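Local coordinates for SusD superfamily protein (Bacteroides fragilis, PDB 3L22), which probably binds glycans at the outer membrane of Bacteroides fragilis, like other SusD-family proteins, at residues Met72-Thr86 / Glu422-Leu434. Sequence-based numbering, arbitrary orientation.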
HETATM    1  N   MSE A  72      16.703   6.834  -4.298  1.00 15.02           N
HETATM    2  CA  MSE A  72      15.930   7.825  -5.062  1.00 15.51           C
HETATM    3  C   MSE A  72      16.629   8.086  -6.397  1.00 15.75           C
HETATM    4  O   MSE A  72      16.824   9.224  -6.811  1.00 15.29           O
HETATM    5  CB  MSE A  72      15.718   9.130  -4.277  1.00 15.63           C
HETATM    6  CG  MSE A  72      15.172   8.940  -2.903  1.00 16.13           C
HETATM    7 SE   MSE A  72      13.416   8.092  -2.841  0.75 18.06          SE
HETATM    8  CE  MSE A  72      12.342   9.562  -3.524  1.00 14.04           C
ATOM      9  N   ASN A  73      16.968   6.991  -7.075  1.00 15.68           N
ATOM     10  CA  ASN A  73      17.775   7.061  -8.267  1.00 16.73           C
ATOM     11  C   ASN A  73      17.229   6.167  -9.380  1.00 16.42           C
ATOM     12  O   ASN A  73      17.984   5.729 -10.215  1.00 18.04           O
ATOM     13  CB  ASN A  73      19.217   6.672  -7.931  1.00 15.41           C
ATOM     14  CG  ASN A  73      20.205   7.076  -9.011  1.00 17.95           C
ATOM     15  OD1 ASN A  73      20.135   8.180  -9.534  1.00 21.60           O
ATOM     16  ND2 ASN A  73      21.126   6.178  -9.353  1.00 15.55           N
ATOM     17  N   VAL A  74      15.925   5.932  -9.409  1.00 16.54           N
ATOM     18  CA  VAL A  74      15.346   4.991 -10.366  1.00 16.18           C
ATOM     19  C   VAL A  74      15.210   5.662 -11.730  1.00 16.25           C
ATOM     20  O   VAL A  74      14.695   6.802 -11.826  1.00 15.89           O
ATOM     21  CB  VAL A  74      13.980   4.435  -9.907  1.00 17.19           C
ATOM     22  CG1 VAL A  74      13.305   3.715 -11.061  1.00 14.21           C
ATOM     23  CG2 VAL A  74      14.187   3.500  -8.702  1.00 16.08           C
ATOM     24  N   GLY A  75      15.717   4.966 -12.758  1.00 15.14           N
ATOM     25  CA  GLY A  75      15.705   5.423 -14.147  1.00 15.59           C
ATOM     26  C   GLY A  75      14.776   4.591 -15.020  1.00 15.08           C
ATOM     27  O   GLY A  75      14.043   3.729 -14.529  1.00 14.26           O
ATOM     28  N   ILE A  76      14.814   4.856 -16.315  1.00 14.26           N
ATOM     29  CA  ILE A  76      13.883   4.209 -17.252  1.00 14.80           C
ATOM     30  C   ILE A  76      14.128   2.715 -17.468  1.00 15.14           C
ATOM     31  O   ILE A  76      13.241   2.042 -17.996  1.00 15.33           O
ATOM     32  CB  ILE A  76      13.804   4.943 -18.614  1.00 14.82           C
ATOM     33  CG1 ILE A  76      15.154   4.898 -19.396  1.00 16.19           C
ATOM     34  CG2 ILE A  76      13.328   6.420 -18.401  1.00 12.95           C
ATOM     35  CD1 ILE A  76      15.098   5.596 -20.816  1.00 12.78           C
ATOM     36  N   THR A  77      15.293   2.185 -17.070  1.00 15.77           N
ATOM     37  CA  THR A  77      15.577   0.770 -17.304  1.00 16.93           C
ATOM     38  C   THR A  77      15.673  -0.049 -16.033  1.00 17.51           C
ATOM     39  O   THR A  77      15.897  -1.221 -16.132  1.00 18.20           O
ATOM     40  CB  THR A  77      16.856   0.528 -18.108  1.00 17.03           C
ATOM     41  OG1 THR A  77      18.002   0.916 -17.329  1.00 18.13           O
ATOM     42  CG2 THR A  77      16.827   1.316 -19.404  1.00 19.21           C
ATOM     43  N   ASP A  78      15.504   0.541 -14.849  1.00 18.04           N
ATOM     44  CA  ASP A  78      15.590  -0.234 -13.603  1.00 18.01           C
ATOM     45  C   ASP A  78      14.537  -1.339 -13.548  1.00 16.86           C
ATOM     46  O   ASP A  78      13.390  -1.126 -13.916  1.00 16.97           O
ATOM     47  CB  ASP A  78      15.424   0.669 -12.383  1.00 18.75           C
ATOM     48  CG  ASP A  78      16.675   1.530 -12.113  1.00 21.11           C
ATOM     49  OD1 ASP A  78      16.803   2.603 -12.727  1.00 23.15           O
ATOM     50  OD2 ASP A  78      17.529   1.119 -11.301  1.00 24.76           O
ATOM     51  N   ALA A  79      14.943  -2.514 -13.105  1.00 16.02           N
ATOM     52  CA  ALA A  79      14.057  -3.688 -13.048  1.00 16.18           C
ATOM     53  C   ALA A  79      12.768  -3.408 -12.290  1.00 15.05           C
ATOM     54  O   ALA A  79      11.693  -3.829 -12.718  1.00 14.35           O
ATOM     55  CB  ALA A  79      14.797  -4.905 -12.456  1.00 15.55           C
ATOM     56  N   GLU A  80      12.862  -2.707 -11.166  1.00 14.46           N
ATOM     57  CA  GLU A  80      11.669  -2.473 -10.348  1.00 14.49           C
ATOM     58  C   GLU A  80      10.661  -1.530 -11.042  1.00 14.44           C
ATOM     59  O   GLU A  80       9.453  -1.633 -10.813  1.00 14.71           O
ATOM     60  CB  GLU A  80      12.010  -1.987  -8.931  1.00 14.33           C
ATOM     61  CG  GLU A  80      12.756  -0.657  -8.811  1.00 15.63           C
ATOM     62  CD  GLU A  80      14.277  -0.850  -8.676  1.00 16.23           C
ATOM     63  OE1 GLU A  80      14.844  -1.688  -9.431  1.00 14.13           O
ATOM     64  OE2 GLU A  80      14.886  -0.152  -7.835  1.00 14.55           O
ATOM     65  N   ASN A  81      11.165  -0.646 -11.902  1.00 13.17           N
ATOM     66  CA  ASN A  81      10.326   0.234 -12.694  1.00 13.68           C
ATOM     67  C   ASN A  81       9.608  -0.545 -13.817  1.00 13.75           C
ATOM     68  O   ASN A  81       8.409  -0.516 -13.910  1.00 13.99           O
ATOM     69  CB  ASN A  81      11.194   1.404 -13.211  1.00 13.29           C
ATOM     70  CG  ASN A  81      10.381   2.542 -13.832  1.00 13.27           C
ATOM     71  OD1 ASN A  81       9.137   2.480 -13.941  1.00 12.95           O
ATOM     72  ND2 ASN A  81      11.102   3.604 -14.267  1.00 11.00           N
ATOM     73  N   ALA A  82      10.357  -1.290 -14.620  1.00 14.38           N
ATOM     74  CA  ALA A  82       9.804  -2.114 -15.672  1.00 14.07           C
ATOM     75  C   ALA A  82       8.822  -3.157 -15.125  1.00 14.78           C
ATOM     76  O   ALA A  82       7.722  -3.358 -15.680  1.00 14.43           O
ATOM     77  CB  ALA A  82      10.947  -2.806 -16.443  1.00 14.23           C
ATOM     78  N   ASP A  83       9.189  -3.789 -14.025  1.00 14.39           N
ATOM     79  CA  ASP A  83       8.333  -4.812 -13.448  1.00 15.65           C
ATOM     80  C   ASP A  83       7.058  -4.245 -12.842  1.00 14.81           C
ATOM     81  O   ASP A  83       6.001  -4.804 -13.060  1.00 13.88           O
ATOM     82  CB  ASP A  83       9.047  -5.623 -12.380  1.00 16.41           C
ATOM     83  CG  ASP A  83      10.227  -6.469 -12.937  1.00 19.31           C
ATOM     84  OD1 ASP A  83      10.391  -6.622 -14.173  1.00 24.38           O
ATOM     85  OD2 ASP A  83      11.009  -6.943 -12.076  1.00 23.31           O
ATOM     86  N   THR A  84       7.154  -3.154 -12.083  1.00 14.94           N
ATOM     87  CA  THR A  84       5.966  -2.567 -11.503  1.00 14.79           C
ATOM     88  C   THR A  84       4.985  -2.184 -12.604  1.00 15.15           C
ATOM     89  O   THR A  84       3.794  -2.485 -12.524  1.00 15.51           O
ATOM     90  CB  THR A  84       6.303  -1.331 -10.660  1.00 15.84           C
ATOM     91  OG1 THR A  84       7.151  -1.730  -9.569  1.00 14.92           O
ATOM     92  CG2 THR A  84       5.001  -0.665 -10.151  1.00 13.42           C
ATOM     93  N   TRP A  85       5.512  -1.517 -13.631  1.00 14.86           N
ATOM     94  CA  TRP A  85       4.727  -1.100 -14.790  1.00 14.76           C
ATOM     95  C   TRP A  85       4.071  -2.291 -15.512  1.00 14.79           C
ATOM     96  O   TRP A  85       2.848  -2.342 -15.665  1.00 14.60           O
ATOM     97  CB  TRP A  85       5.613  -0.317 -15.769  1.00 14.42           C
ATOM     98  CG  TRP A  85       4.847   0.382 -16.826  1.00 15.25           C
ATOM     99  CD1 TRP A  85       4.488  -0.123 -18.037  1.00 14.81           C
ATOM    100  CD2 TRP A  85       4.330   1.724 -16.778  1.00 13.50           C
ATOM    101  NE1 TRP A  85       3.766   0.805 -18.735  1.00 16.61           N
ATOM    102  CE2 TRP A  85       3.661   1.952 -17.995  1.00 16.41           C
ATOM    103  CE3 TRP A  85       4.347   2.740 -15.816  1.00 14.39           C
ATOM    104  CZ2 TRP A  85       3.026   3.163 -18.293  1.00 13.93           C
ATOM    105  CZ3 TRP A  85       3.730   3.940 -16.110  1.00 14.83           C
ATOM    106  CH2 TRP A  85       3.086   4.145 -17.357  1.00 14.49           C
ATOM    107  N   THR A  86       4.901  -3.216 -15.977  1.00 14.25           N
ATOM    108  CA  THR A  86       4.435  -4.353 -16.721  1.00 14.00           C
ATOM    109  C   THR A  86       3.398  -5.147 -15.936  1.00 13.99           C
ATOM    110  O   THR A  86       2.336  -5.423 -16.472  1.00 12.39           O
ATOM    111  CB  THR A  86       5.606  -5.255 -17.119  1.00 13.84           C
ATOM    112  OG1 THR A  86       6.503  -4.488 -17.932  1.00 15.42           O
ATOM    113  CG2 THR A  86       5.136  -6.503 -17.937  1.00 13.91           C
ATOM    114  N   GLU A 422      13.618  16.018 -10.181  1.00 18.27           N
ATOM    115  CA  GLU A 422      13.251  14.955 -11.124  1.00 19.66           C
ATOM    116  C   GLU A 422      13.133  13.600 -10.446  1.00 18.39           C
ATOM    117  O   GLU A 422      12.179  12.868 -10.716  1.00 18.40           O
ATOM    118  CB  GLU A 422      14.284  14.905 -12.264  1.00 21.04           C
ATOM    119  CG  GLU A 422      14.188  13.704 -13.259  1.00 27.37           C
ATOM    120  CD  GLU A 422      15.457  13.609 -14.131  1.00 36.16           C
ATOM    121  OE1 GLU A 422      15.575  14.387 -15.120  1.00 41.40           O
ATOM    122  OE2 GLU A 422      16.350  12.785 -13.794  1.00 41.33           O
ATOM    123  N   LYS A 423      14.056  13.280  -9.538  1.00 16.98           N
ATOM    124  CA  LYS A 423      14.034  11.980  -8.858  1.00 17.25           C
ATOM    125  C   LYS A 423      13.021  11.840  -7.708  1.00 16.11           C
ATOM    126  O   LYS A 423      13.002  10.808  -7.011  1.00 15.83           O
ATOM    127  CB  LYS A 423      15.447  11.590  -8.386  1.00 17.88           C
ATOM    128  CG  LYS A 423      16.498  11.409  -9.518  1.00 19.00           C
ATOM    129  CD  LYS A 423      16.162  10.274 -10.465  1.00 21.09           C
ATOM    130  CE  LYS A 423      17.216  10.070 -11.594  1.00 21.49           C
ATOM    131  NZ  LYS A 423      16.531   9.156 -12.588  1.00 25.30           N
ATOM    132  N   TYR A 424      12.165  12.851  -7.505  1.00 15.31           N
ATOM    133  CA  TYR A 424      11.048  12.701  -6.585  1.00 15.05           C
ATOM    134  C   TYR A 424      10.107  11.580  -7.053  1.00 15.33           C
ATOM    135  O   TYR A 424       9.507  10.863  -6.223  1.00 15.55           O
ATOM    136  CB  TYR A 424      10.257  14.000  -6.478  1.00 15.50           C
ATOM    137  CG  TYR A 424       9.339  14.112  -5.263  1.00 14.36           C
ATOM    138  CD1 TYR A 424       9.862  14.278  -3.998  1.00 15.12           C
ATOM    139  CD2 TYR A 424       7.966  14.135  -5.390  1.00 15.46           C
ATOM    140  CE1 TYR A 424       9.062  14.437  -2.908  1.00 15.39           C
ATOM    141  CE2 TYR A 424       7.137  14.306  -4.260  1.00 15.75           C
ATOM    142  CZ  TYR A 424       7.699  14.427  -3.028  1.00 13.59           C
ATOM    143  OH  TYR A 424       6.916  14.609  -1.915  1.00 12.89           O
ATOM    144  N   THR A 425       9.968  11.461  -8.372  1.00 14.93           N
ATOM    145  CA  THR A 425       9.105  10.484  -8.983  1.00 15.18           C
ATOM    146  C   THR A 425       9.943   9.514  -9.823  1.00 15.55           C
ATOM    147  O   THR A 425      11.112   9.758 -10.102  1.00 15.83           O
ATOM    148  CB  THR A 425       8.097  11.158  -9.900  1.00 14.63           C
ATOM    149  OG1 THR A 425       8.806  11.794 -10.969  1.00 14.68           O
ATOM    150  CG2 THR A 425       7.222  12.179  -9.130  1.00 13.54           C
ATOM    151  N   TRP A 426       9.313   8.407 -10.191  1.00 14.53           N
ATOM    152  CA  TRP A 426       9.863   7.472 -11.132  1.00 14.31           C
ATOM    153  C   TRP A 426       9.516   7.966 -12.548  1.00 14.34           C
ATOM    154  O   TRP A 426       8.423   8.490 -12.762  1.00 13.87           O
ATOM    155  CB  TRP A 426       9.220   6.106 -10.903  1.00 14.45           C
ATOM    156  CG  TRP A 426       9.782   5.305  -9.776  1.00 11.45           C
ATOM    157  CD1 TRP A 426      10.643   5.720  -8.791  1.00 13.76           C
ATOM    158  CD2 TRP A 426       9.546   3.925  -9.545  1.00 10.13           C
ATOM    159  NE1 TRP A 426      10.949   4.666  -7.961  1.00 12.33           N
ATOM    160  CE2 TRP A 426      10.298   3.550  -8.414  1.00 11.97           C
ATOM    161  CE3 TRP A 426       8.796   2.949 -10.208  1.00 12.64           C
ATOM    162  CZ2 TRP A 426      10.284   2.246  -7.904  1.00 12.73           C
ATOM    163  CZ3 TRP A 426       8.792   1.627  -9.687  1.00 12.68           C
ATOM    164  CH2 TRP A 426       9.528   1.304  -8.569  1.00 12.75           C
ATOM    165  N   PRO A 427      10.427   7.814 -13.499  1.00 14.04           N
ATOM    166  CA  PRO A 427      10.086   8.182 -14.863  1.00 14.61           C
ATOM    167  C   PRO A 427       9.327   7.037 -15.540  1.00 14.45           C
ATOM    168  O   PRO A 427       9.467   5.874 -15.144  1.00 14.72           O
ATOM    169  CB  PRO A 427      11.455   8.378 -15.510  1.00 15.21           C
ATOM    170  CG  PRO A 427      12.330   7.336 -14.793  1.00 15.58           C
ATOM    171  CD  PRO A 427      11.824   7.343 -13.380  1.00 14.70           C
ATOM    172  N   ILE A 428       8.536   7.365 -16.559  1.00 14.77           N
ATOM    173  CA  ILE A 428       7.855   6.371 -17.351  1.00 15.02           C
ATOM    174  C   ILE A 428       8.915   5.422 -17.935  1.00 14.84           C
ATOM    175  O   ILE A 428       9.870   5.895 -18.521  1.00 13.47           O
ATOM    176  CB  ILE A 428       7.026   6.987 -18.505  1.00 15.88           C
ATOM    177  CG1 ILE A 428       5.931   7.936 -17.970  1.00 16.01           C
ATOM    178  CG2 ILE A 428       6.429   5.852 -19.361  1.00 15.24           C
ATOM    179  CD1 ILE A 428       4.955   7.321 -16.955  1.00 12.04           C
ATOM    180  N   PRO A 429       8.763   4.084 -17.737  1.00 14.20           N
ATOM    181  CA  PRO A 429       9.870   3.183 -18.090  1.00 14.75           C
ATOM    182  C   PRO A 429      10.037   2.943 -19.563  1.00 13.88           C
ATOM    183  O   PRO A 429       9.087   3.076 -20.322  1.00 13.88           O
ATOM    184  CB  PRO A 429       9.493   1.852 -17.409  1.00 14.93           C
ATOM    185  CG  PRO A 429       8.006   1.930 -17.313  1.00 15.42           C
ATOM    186  CD  PRO A 429       7.736   3.375 -16.968  1.00 14.92           C
ATOM    187  N   GLN A 430      11.239   2.536 -19.940  1.00 14.20           N
ATOM    188  CA  GLN A 430      11.553   2.187 -21.334  1.00 14.79           C
ATOM    189  C   GLN A 430      10.585   1.168 -21.960  1.00 14.60           C
ATOM    190  O   GLN A 430      10.287   1.285 -23.147  1.00 13.86           O
ATOM    191  CB  GLN A 430      12.988   1.655 -21.437  1.00 14.64           C
ATOM    192  CG  GLN A 430      13.488   1.268 -22.848  1.00 16.91           C
ATOM    193  CD  GLN A 430      13.598   2.454 -23.822  1.00 21.41           C
ATOM    194  OE1 GLN A 430      13.294   3.614 -23.485  1.00 22.62           O
ATOM    195  NE2 GLN A 430      14.057   2.161 -25.038  1.00 21.23           N
ATOM    196  N   VAL A 431      10.096   0.193 -21.180  1.00 15.04           N
ATOM    197  CA  VAL A 431       9.139  -0.782 -21.737  1.00 15.80           C
ATOM    198  C   VAL A 431       7.921  -0.080 -22.341  1.00 16.11           C
ATOM    199  O   VAL A 431       7.472  -0.441 -23.411  1.00 17.15           O
ATOM    200  CB  VAL A 431       8.677  -1.864 -20.722  1.00 16.19           C
ATOM    201  CG1 VAL A 431       9.807  -2.797 -20.419  1.00 17.36           C
ATOM    202  CG2 VAL A 431       8.111  -1.245 -19.438  1.00 12.99           C
ATOM    203  N   GLU A 432       7.425   0.961 -21.684  1.00 16.27           N
ATOM    204  CA  GLU A 432       6.320   1.741 -22.218  1.00 16.21           C
ATOM    205  C   GLU A 432       6.763   2.646 -23.373  1.00 16.74           C
ATOM    206  O   GLU A 432       6.071   2.734 -24.414  1.00 17.02           O
ATOM    207  CB  GLU A 432       5.692   2.575 -21.094  1.00 15.79           C
ATOM    208  CG  GLU A 432       4.472   3.417 -21.470  1.00 16.00           C
ATOM    209  CD  GLU A 432       3.200   2.619 -21.767  1.00 17.89           C
ATOM    210  OE1 GLU A 432       3.166   1.403 -21.528  1.00 17.19           O
ATOM    211  OE2 GLU A 432       2.216   3.236 -22.224  1.00 17.54           O
ATOM    212  N   LEU A 433       7.905   3.311 -23.212  1.00 17.37           N
ATOM    213  CA  LEU A 433       8.354   4.297 -24.199  1.00 17.68           C
ATOM    214  C   LEU A 433       8.556   3.677 -25.579  1.00 18.81           C
ATOM    215  O   LEU A 433       8.314   4.339 -26.585  1.00 19.10           O
ATOM    216  CB  LEU A 433       9.645   4.989 -23.739  1.00 17.69           C
ATOM    217  CG  LEU A 433       9.628   5.847 -22.456  1.00 15.74           C
ATOM    218  CD1 LEU A 433      11.038   6.432 -22.295  1.00 13.49           C
ATOM    219  CD2 LEU A 433       8.570   6.946 -22.514  1.00 11.07           C
ATOM    220  N   LEU A 434       8.966   2.408 -25.621  1.00 19.81           N
ATOM    221  CA  LEU A 434       9.139   1.680 -26.879  1.00 21.04           C
ATOM    222  C   LEU A 434       7.822   1.472 -27.629  1.00 21.75           C
ATOM    223  O   LEU A 434       7.803   1.551 -28.833  1.00 22.29           O
ATOM    224  CB  LEU A 434       9.830   0.322 -26.644  1.00 21.20           C
ATOM    225  CG  LEU A 434      11.342   0.354 -26.304  1.00 22.43           C
ATOM    226  CD1 LEU A 434      11.812  -0.988 -25.723  1.00 22.34           C
ATOM    227  CD2 LEU A 434      12.191   0.743 -27.529  1.00 22.00           C
TER
HETATM  228  O   HOH W   1      13.415   7.990  -9.811  1.00 14.27           O
HETATM  229  O   HOH W   2      11.810  -0.395 -18.817  1.00 18.60           O
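The indole of W426 carries V74 over one face: V74 CG1 stands 3.9 Å from the centroid of the five-membered ring and almost on its normal, a CH-pi contact. Holding CG1 anti to the backbone N (chi1 168°) also lets CG2 reach NE1 of the same ring. In the plane of this indole, T84 OG1 lies at the six-membered edge, while E80 O and the CA of N81 approach obliquely. The second indole, W85, takes the P429 ring over one face, with CG of P429 3.6 Å from CG of W85, and I428 CD1 meets it obliquely near CZ3. W85 NE1 donates to E432 OE1 (2.9 Å), arriving from above the carboxylate plane; a salt bridge from R151 and a hydrogen bond from N436 hold OE2 and anchor the carboxylate.

In this helix-rich SusD-family protein, the two tryptophans illustrate how a loop and short helix near the C-terminus are fastened to the start of an early helix and the loop leading into it. The axes of the short helical segments 79-86 and 430-434 pass 9.7 Å apart at 60°.

Between the rings, the amide of N81 acts as a clamp. N81 ND2 donates to P427 O at 2.9 Å and through its other hydrogen to G75 O within its own segment, both acceptors lying close to the amide plane; Y135 bonds to OD1, fixing the flip of the group. I76 O receives the N-H of Q430 (N to O 2.8 Å), nearly straight at 171°, and a water that also accepts from V431 N. At the other end, K423 folds its chain over M72 O and brings K423 NZ to V74 O (3.1 Å) from above the carbonyl plane, while a second water bridges V74 O to T425 O.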